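Local coordinates for protein phosphatidylinositol-specific phospholipase C1 (Streptomyces antibioticus, PDB 3H4X) that belongs to the calcium-dependent phosphoinositide phospholipase C family and folds as a TIM-type barrel of parallel strands wrapped by helices, at residues S93-K98 and M111-D116; G106-M111 and D146-Q151; E304-V309 and L331-P336; A322-Y325 and S329-K332. All coordinates share one frame; numbering follows the deposited sequence.

Interaction 1: S93-K98 and M111-D116; sequences SELRTK and MRAWHD. With EOH (ethanol), chain F.
L95, in the loop of residues 93-98, reaches the helix 111-116 with both of its methyls. CD1 comes 3.9 Å from W114 CA and 4.0 Å from W114 CB. It therefore lies against the root of the tryptophan, near the indole plane and at the ring's edge. The other branch, CD2, is looser, 4.4 Å from A113 CB. The leucine's CG sits anti to the carbonyl carbon (chi1 -71°), which sends its fork down onto the turn carrying A113 and W114. That apolar wedge is the whole of the direct contact.

Away from it the character changes. T97, exposed two residues further on, closes a local bond, OG1 to E94 O at 2.6 Å. On the helix, R112 turns outward: its NE makes a salt bridge to D116 OD2 (3.2 Å), tilted from the guanidinium plane, while NH1 donates to an ethanol oxygen at 2.9 Å and also to the carbonyl of K152.

Polar bonds surround the wedge: D53, just after helix 48-52, takes W114 NE1 on OD1 and forms a salt bridge with R96 NH2 through OD2, and R96 NE forms another with D50. Helix 48-52 itself flanks the contact, with A49 touching L95 and L52 touching W114, while the indole also meets I124 and F189 of barrel strands 124-130 and 189-195.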
loop_
_atom_site.group_PDB
_atom_site.type_symbol
_atom_site.label_atom_id
_atom_site.label_comp_id
_atom_site.label_asym_id
_atom_site.label_seq_id
_atom_site.Cartn_x
_atom_site.Cartn_y
_atom_site.Cartn_z
ATOM N N SER A 93 5.707 22.390 -11.147
ATOM C CA SER A 93 5.132 23.394 -12.045
ATOM C C SER A 93 4.308 22.737 -13.146
ATOM O O SER A 93 3.431 23.369 -13.745
ATOM C CB SER A 93 6.226 24.271 -12.669
ATOM O OG SER A 93 6.764 23.679 -13.841
ATOM N N GLU A 94 4.595 21.463 -13.404
ATOM C CA GLU A 94 3.956 20.723 -14.487
ATOM C C GLU A 94 2.766 19.880 -14.040
ATOM O O GLU A 94 2.113 19.252 -14.866
ATOM C CB GLU A 94 4.966 19.811 -15.192
ATOM C CG GLU A 94 6.065 20.542 -15.939
ATOM C CD GLU A 94 6.864 19.627 -16.851
ATOM O OE1 GLU A 94 6.683 18.390 -16.778
ATOM O OE2 GLU A 94 7.675 20.143 -17.647
ATOM N N LEU A 95 2.486 19.844 -12.744
ATOM C CA LEU A 95 1.356 19.049 -12.277
ATOM C C LEU A 95 0.047 19.628 -12.815
ATOM O O LEU A 95 -0.154 20.848 -12.818
ATOM C CB LEU A 95 1.341 18.950 -10.753
ATOM C CG LEU A 95 2.451 18.073 -10.161
ATOM C CD1 LEU A 95 2.534 18.257 -8.657
ATOM C CD2 LEU A 95 2.250 16.604 -10.519
ATOM N N ARG A 96 -0.826 18.744 -13.287
ATOM C CA ARG A 96 -2.091 19.137 -13.900
ATOM C C ARG A 96 -1.863 19.920 -15.190
ATOM O O ARG A 96 -2.482 20.965 -15.404
ATOM C CB ARG A 96 -2.950 19.954 -12.927
ATOM C CG ARG A 96 -3.214 19.258 -11.607
ATOM C CD ARG A 96 -4.055 20.117 -10.669
ATOM N NE ARG A 96 -4.303 19.387 -9.436
ATOM C CZ ARG A 96 -3.441 19.307 -8.430
ATOM N NH1 ARG A 96 -2.281 19.946 -8.487
ATOM N NH2 ARG A 96 -3.746 18.581 -7.363
ATOM N N THR A 97 -0.973 19.423 -16.046
ATOM C CA THR A 97 -0.711 20.072 -17.335
ATOM C C THR A 97 -0.544 19.111 -18.509
ATOM O O THR A 97 -0.702 19.515 -19.659
ATOM C CB THR A 97 0.553 20.964 -17.305
ATOM O OG1 THR A 97 1.729 20.146 -17.224
ATOM C CG2 THR A 97 0.509 21.936 -16.136
ATOM N N LYS A 98 -0.206 17.855 -18.234
ATOM C CA LYS A 98 0.211 16.937 -19.297
ATOM C C LYS A 98 -0.847 15.905 -19.660
ATOM O O LYS A 98 -1.833 15.731 -18.948
ATOM C CB LYS A 98 1.511 16.229 -18.903
ATOM C CG LYS A 98 2.658 17.179 -18.615
ATOM C CD LYS A 98 3.924 16.431 -18.232
ATOM C CE LYS A 98 4.349 15.471 -19.330
ATOM N NZ LYS A 98 5.601 14.742 -18.989
ATOM N N MET A 111 4.623 11.649 -8.185
ATOM C CA MET A 111 4.844 11.594 -6.743
ATOM C C MET A 111 6.057 12.416 -6.321
ATOM O O MET A 111 6.010 13.147 -5.337
ATOM C CB MET A 111 5.012 10.145 -6.281
ATOM C CG MET A 111 3.742 9.322 -6.358
ATOM S SD MET A 111 3.999 7.584 -5.973
ATOM C CE MET A 111 4.547 7.664 -4.275
ATOM N N ARG A 112 7.152 12.273 -7.056
ATOM C CA ARG A 112 8.367 13.025 -6.752
ATOM C C ARG A 112 8.143 14.528 -6.904
ATOM O O ARG A 112 8.546 15.316 -6.044
ATOM C CB ARG A 112 9.518 12.566 -7.651
ATOM C CG ARG A 112 10.813 13.348 -7.470
ATOM C CD ARG A 112 11.296 13.292 -6.035
ATOM N NE ARG A 112 12.561 14.002 -5.843
ATOM C CZ ARG A 112 13.763 13.454 -5.996
ATOM N NH1 ARG A 112 13.874 12.182 -6.356
ATOM N NH2 ARG A 112 14.858 14.178 -5.794
ATOM N N ALA A 113 7.490 14.921 -7.995
ATOM C CA ALA A 113 7.211 16.328 -8.251
ATOM C C ALA A 113 6.359 16.913 -7.129
ATOM O O ALA A 113 6.644 17.991 -6.602
ATOM C CB ALA A 113 6.510 16.484 -9.586
ATOM N N TRP A 114 5.316 16.182 -6.758
ATOM C CA TRP A 114 4.411 16.616 -5.709
ATOM C C TRP A 114 5.137 16.676 -4.365
ATOM O O TRP A 114 4.978 17.627 -3.597
ATOM C CB TRP A 114 3.210 15.668 -5.649
ATOM C CG TRP A 114 2.232 15.997 -4.586
ATOM C CD1 TRP A 114 1.157 16.831 -4.686
ATOM C CD2 TRP A 114 2.228 15.494 -3.249
ATOM N NE1 TRP A 114 0.487 16.882 -3.489
ATOM C CE2 TRP A 114 1.124 16.069 -2.590
ATOM C CE3 TRP A 114 3.050 14.611 -2.542
ATOM C CZ2 TRP A 114 0.824 15.790 -1.258
ATOM C CZ3 TRP A 114 2.749 14.335 -1.224
ATOM C CH2 TRP A 114 1.646 14.920 -0.597
ATOM N N HIS A 115 5.942 15.655 -4.090
ATOM C CA HIS A 115 6.735 15.591 -2.867
ATOM C C HIS A 115 7.628 16.817 -2.708
ATOM O O HIS A 115 7.663 17.440 -1.643
ATOM C CB HIS A 115 7.573 14.308 -2.869
ATOM C CG HIS A 115 8.687 14.301 -1.869
ATOM N ND1 HIS A 115 8.505 13.937 -0.552
ATOM C CD2 HIS A 115 10.002 14.592 -2.001
ATOM C CE1 HIS A 115 9.659 14.019 0.087
ATOM N NE2 HIS A 115 10.583 14.413 -0.770
ATOM N N ASP A 116 8.361 17.154 -3.761
ATOM C CA ASP A 116 9.264 18.299 -3.702
ATOM C C ASP A 116 8.509 19.608 -3.451
ATOM O O ASP A 116 9.054 20.541 -2.859
ATOM C CB ASP A 116 10.109 18.388 -4.974
ATOM C CG ASP A 116 11.142 17.275 -5.070
ATOM O OD1 ASP A 116 11.487 16.678 -4.027
ATOM O OD2 ASP A 116 11.612 17.002 -6.193
HETATM C C1 EOH F . 16.244 10.206 -6.811
HETATM C C2 EOH F . 17.183 9.004 -6.776
HETATM O O EOH F . 16.518 11.125 -5.776
#

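Interaction 2: G106-M111 and D146-Q151; sequences GCLSDM and DALIRQ
Two different first torsions bring L108 and L148 together. In L108, CG stands anti to the carbonyl carbon (chi1 -68°) and the side chain runs straight out toward the helix 146-151. L148 leaves its backbone across the line to the partner, but with CG anti to the backbone N (chi1 175°) the forked end swings round to meet it. One methyl then does all the touching: L108 CD1 lies 3.7 Å from L148 CG and 3.9 Å from L148 CD2, and the two side chains cross obliquely. The same methyl also meets I149 CG1 at 4.1 Å, roughly at right angles to the L148 approach, so it touches two successive residues of the facing helix.

These helices are consecutive outer helices of the barrel. Helix 104-117 leads into strand 124-130, and helix 142-153 begins the longer helical crossover from that strand to its parallel neighbour 189-195. F191 of strand 189-195 lies beneath the interface and touches both L108 and I149.

Polar groups sit to the sides of this apolar seam. S109 OG bonds to the carbonyl of A105 and to K152 NZ, a link between the two helices next to the leucines. D110, turned to the back of its helix, takes the backbone N-H groups of A89 and E87 on its two oxygens. On the far helix, D146 shares its carboxylate among Y213, T230 and H216, the last of which lines one of the acetyl-group pockets. An ethanol rests about 4 Å from the side chain of L148.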
loop_
_atom_site.group_PDB
_atom_site.type_symbol
_atom_site.label_atom_id
_atom_site.label_comp_id
_atom_site.label_asym_id
_atom_site.label_seq_id
_atom_site.Cartn_x
_atom_site.Cartn_y
_atom_site.Cartn_z
ATOM N N GLY A 106 5.790 7.007 -14.686
ATOM C CA GLY A 106 5.108 8.296 -14.748
ATOM C C GLY A 106 4.426 8.650 -13.438
ATOM O O GLY A 106 4.468 9.798 -12.992
ATOM N N CYS A 107 3.792 7.662 -12.820
ATOM C CA CYS A 107 3.184 7.855 -11.514
ATOM C C CYS A 107 4.229 8.286 -10.486
ATOM O O CYS A 107 4.027 9.233 -9.725
ATOM C CB CYS A 107 2.511 6.562 -11.062
ATOM S SG CYS A 107 1.750 6.663 -9.444
ATOM N N LEU A 108 5.349 7.574 -10.462
ATOM C CA LEU A 108 6.430 7.882 -9.540
ATOM C C LEU A 108 6.985 9.283 -9.774
ATOM O O LEU A 108 7.343 9.982 -8.825
ATOM C CB LEU A 108 7.536 6.832 -9.651
ATOM C CG LEU A 108 7.170 5.429 -9.164
ATOM C CD1 LEU A 108 8.225 4.436 -9.628
ATOM C CD2 LEU A 108 7.006 5.397 -7.648
ATOM N N SER A 109 7.054 9.695 -11.035
ATOM C CA SER A 109 7.470 11.056 -11.348
ATOM C C SER A 109 6.493 12.075 -10.763
ATOM O O SER A 109 6.910 13.084 -10.192
ATOM C CB SER A 109 7.605 11.252 -12.858
ATOM O OG SER A 109 8.681 10.492 -13.376
ATOM N N ASP A 110 5.194 11.821 -10.900
ATOM C CA ASP A 110 4.196 12.716 -10.318
ATOM C C ASP A 110 4.394 12.803 -8.809
ATOM O O ASP A 110 4.329 13.887 -8.219
ATOM C CB ASP A 110 2.770 12.231 -10.603
ATOM C CG ASP A 110 2.347 12.438 -12.046
ATOM O OD1 ASP A 110 3.175 12.888 -12.864
ATOM O OD2 ASP A 110 1.171 12.141 -12.355
ATOM N N MET A 111 4.623 11.649 -8.185
ATOM C CA MET A 111 4.844 11.594 -6.743
ATOM C C MET A 111 6.057 12.416 -6.321
ATOM O O MET A 111 6.010 13.147 -5.337
ATOM C CB MET A 111 5.012 10.145 -6.281
ATOM C CG MET A 111 3.742 9.322 -6.358
ATOM S SD MET A 111 3.999 7.584 -5.973
ATOM C CE MET A 111 4.547 7.664 -4.275
ATOM N N ASP A 146 12.431 -2.325 -7.053
ATOM C CA ASP A 146 13.162 -1.523 -6.074
ATOM C C ASP A 146 14.020 -0.458 -6.762
ATOM O O ASP A 146 14.066 0.697 -6.332
ATOM C CB ASP A 146 14.092 -2.398 -5.229
ATOM C CG ASP A 146 13.369 -3.218 -4.180
ATOM O OD1 ASP A 146 12.195 -2.935 -3.854
ATOM O OD2 ASP A 146 14.018 -4.148 -3.659
ATOM N N ALA A 147 14.728 -0.859 -7.814
ATOM C CA ALA A 147 15.650 0.046 -8.492
ATOM C C ALA A 147 14.933 1.263 -9.067
ATOM O O ALA A 147 15.443 2.382 -9.004
ATOM C CB ALA A 147 16.422 -0.687 -9.580
ATOM N N LEU A 148 13.751 1.040 -9.629
ATOM C CA LEU A 148 12.961 2.122 -10.201
ATOM C C LEU A 148 12.499 3.087 -9.117
ATOM O O LEU A 148 12.579 4.303 -9.280
ATOM C CB LEU A 148 11.759 1.561 -10.959
ATOM C CG LEU A 148 10.780 2.602 -11.505
ATOM C CD1 LEU A 148 11.455 3.574 -12.468
ATOM C CD2 LEU A 148 9.614 1.904 -12.177
ATOM N N ILE A 149 12.004 2.547 -8.010
ATOM C CA ILE A 149 11.557 3.395 -6.916
ATOM C C ILE A 149 12.721 4.189 -6.321
ATOM O O ILE A 149 12.579 5.381 -6.041
ATOM C CB ILE A 149 10.798 2.582 -5.845
ATOM C CG1 ILE A 149 9.446 2.129 -6.410
ATOM C CG2 ILE A 149 10.604 3.403 -4.578
ATOM C CD1 ILE A 149 8.690 1.173 -5.530
ATOM N N ARG A 150 13.876 3.548 -6.153
ATOM C CA ARG A 150 15.064 4.261 -5.672
ATOM C C ARG A 150 15.418 5.408 -6.610
ATOM O O ARG A 150 15.725 6.510 -6.167
ATOM C CB ARG A 150 16.275 3.328 -5.535
ATOM C CG ARG A 150 16.200 2.342 -4.379
ATOM C CD ARG A 150 17.573 1.765 -4.005
ATOM N NE ARG A 150 18.304 1.242 -5.158
ATOM C CZ ARG A 150 18.147 0.019 -5.659
ATOM N NH1 ARG A 150 17.279 -0.828 -5.114
ATOM N NH2 ARG A 150 18.857 -0.357 -6.714
ATOM N N GLN A 151 15.380 5.144 -7.911
ATOM C CA GLN A 151 15.731 6.152 -8.905
ATOM C C GLN A 151 14.788 7.350 -8.851
ATOM O O GLN A 151 15.222 8.499 -8.918
ATOM C CB GLN A 151 15.725 5.533 -10.305
ATOM C CG GLN A 151 16.216 6.460 -11.409
ATOM C CD GLN A 151 15.098 7.197 -12.114
ATOM O OE1 GLN A 151 14.046 6.627 -12.404
ATOM N NE2 GLN A 151 15.329 8.473 -12.416
#

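Interaction 3: E304-V309 and L331-P336; sequences EALARV and LKTVVP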
loop_
_atom_site.group_PDB
_atom_site.type_symbol
_atom_site.label_atom_id
_atom_site.label_comp_id
_atom_site.label_asym_id
_atom_site.label_seq_id
_atom_site.Cartn_x
_atom_site.Cartn_y
_atom_site.Cartn_z
ATOM N N GLU A 304 -21.939 8.889 8.108
ATOM C CA GLU A 304 -21.852 7.444 7.929
ATOM C C GLU A 304 -20.396 6.991 7.806
ATOM O O GLU A 304 -19.979 6.014 8.431
ATOM C CB GLU A 304 -22.637 7.011 6.689
ATOM C CG GLU A 304 -24.148 7.016 6.862
ATOM C CD GLU A 304 -24.877 6.737 5.564
ATOM O OE1 GLU A 304 -24.253 6.858 4.489
ATOM O OE2 GLU A 304 -26.080 6.399 5.617
ATOM N N ALA A 305 -19.623 7.712 7.001
ATOM C CA ALA A 305 -18.242 7.330 6.729
ATOM C C ALA A 305 -17.371 7.492 7.968
ATOM O O ALA A 305 -16.557 6.622 8.291
ATOM C CB ALA A 305 -17.690 8.146 5.566
ATOM N N LEU A 306 -17.552 8.603 8.673
ATOM C CA LEU A 306 -16.788 8.851 9.885
ATOM C C LEU A 306 -17.070 7.789 10.941
ATOM O O LEU A 306 -16.155 7.305 11.608
ATOM C CB LEU A 306 -17.086 10.247 10.438
ATOM C CG LEU A 306 -16.463 11.412 9.667
ATOM C CD1 LEU A 306 -16.956 12.742 10.212
ATOM C CD2 LEU A 306 -14.944 11.334 9.721
ATOM N N ALA A 307 -18.342 7.433 11.099
ATOM C CA ALA A 307 -18.720 6.395 12.050
ATOM C C ALA A 307 -18.051 5.074 11.689
ATOM O O ALA A 307 -17.591 4.336 12.555
ATOM C CB ALA A 307 -20.232 6.235 12.098
ATOM N N ARG A 308 -18.002 4.784 10.396
ATOM C CA ARG A 308 -17.396 3.549 9.918
ATOM C C ARG A 308 -15.888 3.527 10.201
ATOM O O ARG A 308 -15.346 2.512 10.644
ATOM C CB ARG A 308 -17.696 3.363 8.429
ATOM C CG ARG A 308 -17.183 2.067 7.818
ATOM C CD ARG A 308 -17.591 0.821 8.599
ATOM N NE ARG A 308 -19.017 0.746 8.932
ATOM C CZ ARG A 308 -19.976 0.385 8.084
ATOM N NH1 ARG A 308 -19.692 0.093 6.821
ATOM N NH2 ARG A 308 -21.237 0.328 8.500
ATOM N N VAL A 309 -15.214 4.647 9.965
ATOM C CA VAL A 309 -13.793 4.739 10.273
ATOM C C VAL A 309 -13.543 4.519 11.768
ATOM O O VAL A 309 -12.629 3.794 12.156
ATOM C CB VAL A 309 -13.202 6.088 9.823
ATOM C CG1 VAL A 309 -11.775 6.234 10.312
ATOM C CG2 VAL A 309 -13.259 6.199 8.308
ATOM N N LEU A 331 -11.358 11.494 4.120
ATOM C CA LEU A 331 -10.083 10.912 3.699
ATOM C C LEU A 331 -8.908 11.368 4.558
ATOM O O LEU A 331 -7.936 10.629 4.717
ATOM C CB LEU A 331 -9.801 11.222 2.230
ATOM C CG LEU A 331 -10.823 10.647 1.252
ATOM C CD1 LEU A 331 -10.428 10.992 -0.174
ATOM C CD2 LEU A 331 -10.962 9.147 1.429
ATOM N N LYS A 332 -8.995 12.576 5.111
ATOM C CA LYS A 332 -7.904 13.132 5.910
ATOM C C LYS A 332 -7.934 12.668 7.363
ATOM O O LYS A 332 -7.038 12.991 8.139
ATOM C CB LYS A 332 -7.939 14.662 5.883
ATOM C CG LYS A 332 -7.743 15.280 4.522
ATOM C CD LYS A 332 -7.878 16.792 4.590
ATOM C CE LYS A 332 -7.687 17.412 3.221
ATOM N NZ LYS A 332 -8.646 16.840 2.247
ATOM N N THR A 333 -8.973 11.927 7.731
ATOM C CA THR A 333 -9.175 11.519 9.117
ATOM C C THR A 333 -8.049 10.623 9.633
ATOM O O THR A 333 -7.684 9.637 8.989
ATOM C CB THR A 333 -10.519 10.780 9.290
ATOM O OG1 THR A 333 -11.594 11.638 8.894
ATOM C CG2 THR A 333 -10.719 10.361 10.739
ATOM N N VAL A 334 -7.495 10.980 10.786
ATOM C CA VAL A 334 -6.544 10.127 11.485
ATOM C C VAL A 334 -6.953 10.084 12.950
ATOM O O VAL A 334 -7.042 11.128 13.602
ATOM C CB VAL A 334 -5.100 10.655 11.373
ATOM C CG1 VAL A 334 -4.141 9.714 12.079
ATOM C CG2 VAL A 334 -4.697 10.824 9.909
ATOM N N VAL A 335 -7.221 8.885 13.460
ATOM C CA VAL A 335 -7.676 8.727 14.839
ATOM C C VAL A 335 -6.867 7.649 15.545
ATOM O O VAL A 335 -6.143 6.887 14.898
ATOM C CB VAL A 335 -9.179 8.374 14.908
ATOM C CG1 VAL A 335 -10.019 9.487 14.296
ATOM C CG2 VAL A 335 -9.451 7.047 14.215
ATOM N N PRO A 336 -6.972 7.581 16.880
ATOM C CA PRO A 336 -6.231 6.546 17.583
ATOM C C PRO A 336 -6.719 5.150 17.217
ATOM O O PRO A 336 -7.918 4.924 17.056
ATOM C CB PRO A 336 -6.513 6.848 19.060
ATOM C CG PRO A 336 -6.862 8.298 19.083
ATOM C CD PRO A 336 -7.608 8.531 17.808
#
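L306 is the first residue along the helix 304-309 to reach T333. Its side chain sets off along the interface rather than into it, yet its end bends closer, and CD2 comes to 3.5 Å from T333 OG1, the two side chains lying obliquely across each other. This is a methyl packed on a hydroxyl whose polar needs are met elsewhere: T333 OG1 is hydrogen-bonded to the carbonyl of V330, with a second, weak bond to that of S329. With OG1 anti to its own carbonyl carbon (chi1 -59°), the threonine turns the hydroxyl back toward the carbonyls of the preceding helical residues and leaves CG2 for the next turn of helix 304-309.

Past R308, which bonds the backbone oxygens of A288 and P293, V309 points straight at the facing chain. Its CG1 approaches T333 CG2 at 4.3 Å and V335 CG2 at 4.6 Å, a slack apolar layer beside the closer pair at L306. V309 also rests on V34 of strand 31-36, and V335 continues the cover along the helix, onto R310 and A313.

Helix 302-314 is the crossover between barrel strands 282-286 and 319-322. The chain that packs on it ends in strand 334-336, which runs antiparallel to 31-36 and bonds through V335 to T32: a C-terminal strand added beside the first strand of a TIM-type barrel.

Interaction 4: A322-Y325 and S329-K332; sequences ADWY and SVLK. With EOH (ethanol), chain R.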
loop_
_atom_site.group_PDB
_atom_site.type_symbol
_atom_site.label_atom_id
_atom_site.label_comp_id
_atom_site.label_asym_id
_atom_site.label_seq_id
_atom_site.Cartn_x
_atom_site.Cartn_y
_atom_site.Cartn_z
ATOM N N ALA A 322 -11.970 2.530 0.889
ATOM C CA ALA A 322 -13.179 2.459 0.084
ATOM C C ALA A 322 -12.964 3.394 -1.108
ATOM O O ALA A 322 -11.821 3.648 -1.497
ATOM C CB ALA A 322 -14.406 2.862 0.898
ATOM N N ASP A 323 -14.048 3.910 -1.683
ATOM C CA ASP A 323 -13.954 4.788 -2.850
ATOM C C ASP A 323 -14.451 6.199 -2.551
ATOM O O ASP A 323 -15.045 6.843 -3.418
ATOM C CB ASP A 323 -14.772 4.224 -4.016
ATOM C CG ASP A 323 -14.220 2.919 -4.551
ATOM O OD1 ASP A 323 -13.107 2.521 -4.156
ATOM O OD2 ASP A 323 -14.906 2.286 -5.380
ATOM N N TRP A 324 -14.199 6.686 -1.342
ATOM C CA TRP A 324 -14.819 7.928 -0.874
ATOM C C TRP A 324 -14.136 9.209 -1.357
ATOM O O TRP A 324 -13.938 10.144 -0.580
ATOM C CB TRP A 324 -14.915 7.934 0.653
ATOM C CG TRP A 324 -15.734 6.805 1.213
ATOM C CD1 TRP A 324 -16.801 6.193 0.623
ATOM C CD2 TRP A 324 -15.560 6.172 2.486
ATOM N NE1 TRP A 324 -17.298 5.211 1.447
ATOM C CE2 TRP A 324 -16.555 5.179 2.597
ATOM C CE3 TRP A 324 -14.659 6.343 3.539
ATOM C CZ2 TRP A 324 -16.671 4.358 3.720
ATOM C CZ3 TRP A 324 -14.779 5.531 4.655
ATOM C CH2 TRP A 324 -15.776 4.551 4.736
ATOM N N TYR A 325 -13.794 9.264 -2.639
ATOM C CA TYR A 325 -13.162 10.464 -3.178
ATOM C C TYR A 325 -14.015 11.743 -3.044
ATOM O O TYR A 325 -13.463 12.838 -2.969
ATOM C CB TYR A 325 -12.682 10.244 -4.621
ATOM C CG TYR A 325 -13.789 10.001 -5.622
ATOM C CD1 TYR A 325 -14.405 11.060 -6.274
ATOM C CD2 TYR A 325 -14.210 8.713 -5.925
ATOM C CE1 TYR A 325 -15.415 10.844 -7.192
ATOM C CE2 TYR A 325 -15.221 8.489 -6.842
ATOM C CZ TYR A 325 -15.818 9.559 -7.472
ATOM O OH TYR A 325 -16.826 9.346 -8.385
ATOM N N SER A 329 -12.710 15.393 3.425
ATOM C CA SER A 329 -12.679 15.619 4.864
ATOM C C SER A 329 -12.546 14.289 5.602
ATOM O O SER A 329 -11.813 14.182 6.586
ATOM C CB SER A 329 -13.937 16.363 5.324
ATOM O OG SER A 329 -15.069 15.512 5.303
ATOM N N VAL A 330 -13.260 13.278 5.117
ATOM C CA VAL A 330 -13.170 11.939 5.685
ATOM C C VAL A 330 -11.818 11.309 5.355
ATOM O O VAL A 330 -11.189 10.685 6.209
ATOM C CB VAL A 330 -14.311 11.033 5.180
ATOM C CG1 VAL A 330 -14.114 9.602 5.659
ATOM C CG2 VAL A 330 -15.660 11.575 5.640
ATOM N N LEU A 331 -11.358 11.494 4.120
ATOM C CA LEU A 331 -10.083 10.912 3.699
ATOM C C LEU A 331 -8.908 11.368 4.558
ATOM O O LEU A 331 -7.936 10.629 4.717
ATOM C CB LEU A 331 -9.801 11.222 2.230
ATOM C CG LEU A 331 -10.823 10.647 1.252
ATOM C CD1 LEU A 331 -10.428 10.992 -0.174
ATOM C CD2 LEU A 331 -10.962 9.147 1.429
ATOM N N LYS A 332 -8.995 12.576 5.111
ATOM C CA LYS A 332 -7.904 13.132 5.910
ATOM C C LYS A 332 -7.934 12.668 7.363
ATOM O O LYS A 332 -7.038 12.991 8.139
ATOM C CB LYS A 332 -7.939 14.662 5.883
ATOM C CG LYS A 332 -7.743 15.280 4.522
ATOM C CD LYS A 332 -7.878 16.792 4.590
ATOM C CE LYS A 332 -7.687 17.412 3.221
ATOM N NZ LYS A 332 -8.646 16.840 2.247
HETATM C C1 EOH R . -14.685 14.865 -6.199
HETATM C C2 EOH R . -16.133 14.652 -5.772
HETATM O O EOH R . -13.779 14.553 -5.165
#
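The carbonyl oxygen of W324 is pressed into the fork of L331, an odd place for a polar atom. L331 CG and CD1 each lie 3.6 Å from W324 O, and L331 CD2 is 3.7 Å from it, so the oxygen sits nearly equidistant from the branch carbon and both methyls. W324 is the centre of an inverse gamma turn, closed by a weak bond from Y325 N to D323 O, and this tight bend sets the carbonyl toward the helix.

The tryptophan's side chain goes the same way. Its CE3 meets V330 CG1 at 3.9 Å, at an oblique angle to the ring, while W324 CB packs on L331 CD2 at 4.2 Å. A322 CB lies over the centre of one indole face; NE1 is satisfied by the carbonyl of D296. A305 and V309 of helix 302-314 also touch the indole.

Y325 turns away. With CG between its backbone N and carbonyl carbon (chi1 65°), its ring leaves L331 to Y325 CA, and the ethanol oxygen donates to Y325 O at 2.8 Å, with the molecule at the ring's edge. Y45 touches both Y325 and L331.

The arrangement is a loop leaving the C-terminal end of the last parallel strand of the barrel, 319-322, and folding back at once onto the short helix 328-331 through an inverse gamma turn centred on W324.

Interactions 1 and 2 both use helix 104-117, share M111 and touch where L95 meets the backbone of D110; one lays a loop on the helix, the other sets it against its neighbour in the barrel's outer layer. Interactions 3 and 4 form a second cluster, sharing L331 and K332, with A305 packing on both V330 and W324. Interactions 2 and 3 lie on opposite sides of the chain's centre, about 30 Å apart between contact centres. Contacts 1, 2 and 4 are buried, whereas 3 is only partly so. Contact 2 is purely aliphatic, 1 packs a leucine on an alanine and the base of a tryptophan, 4 adds the indole itself and a carbonyl oxygen, and 3 packs a methyl on a hydroxyl.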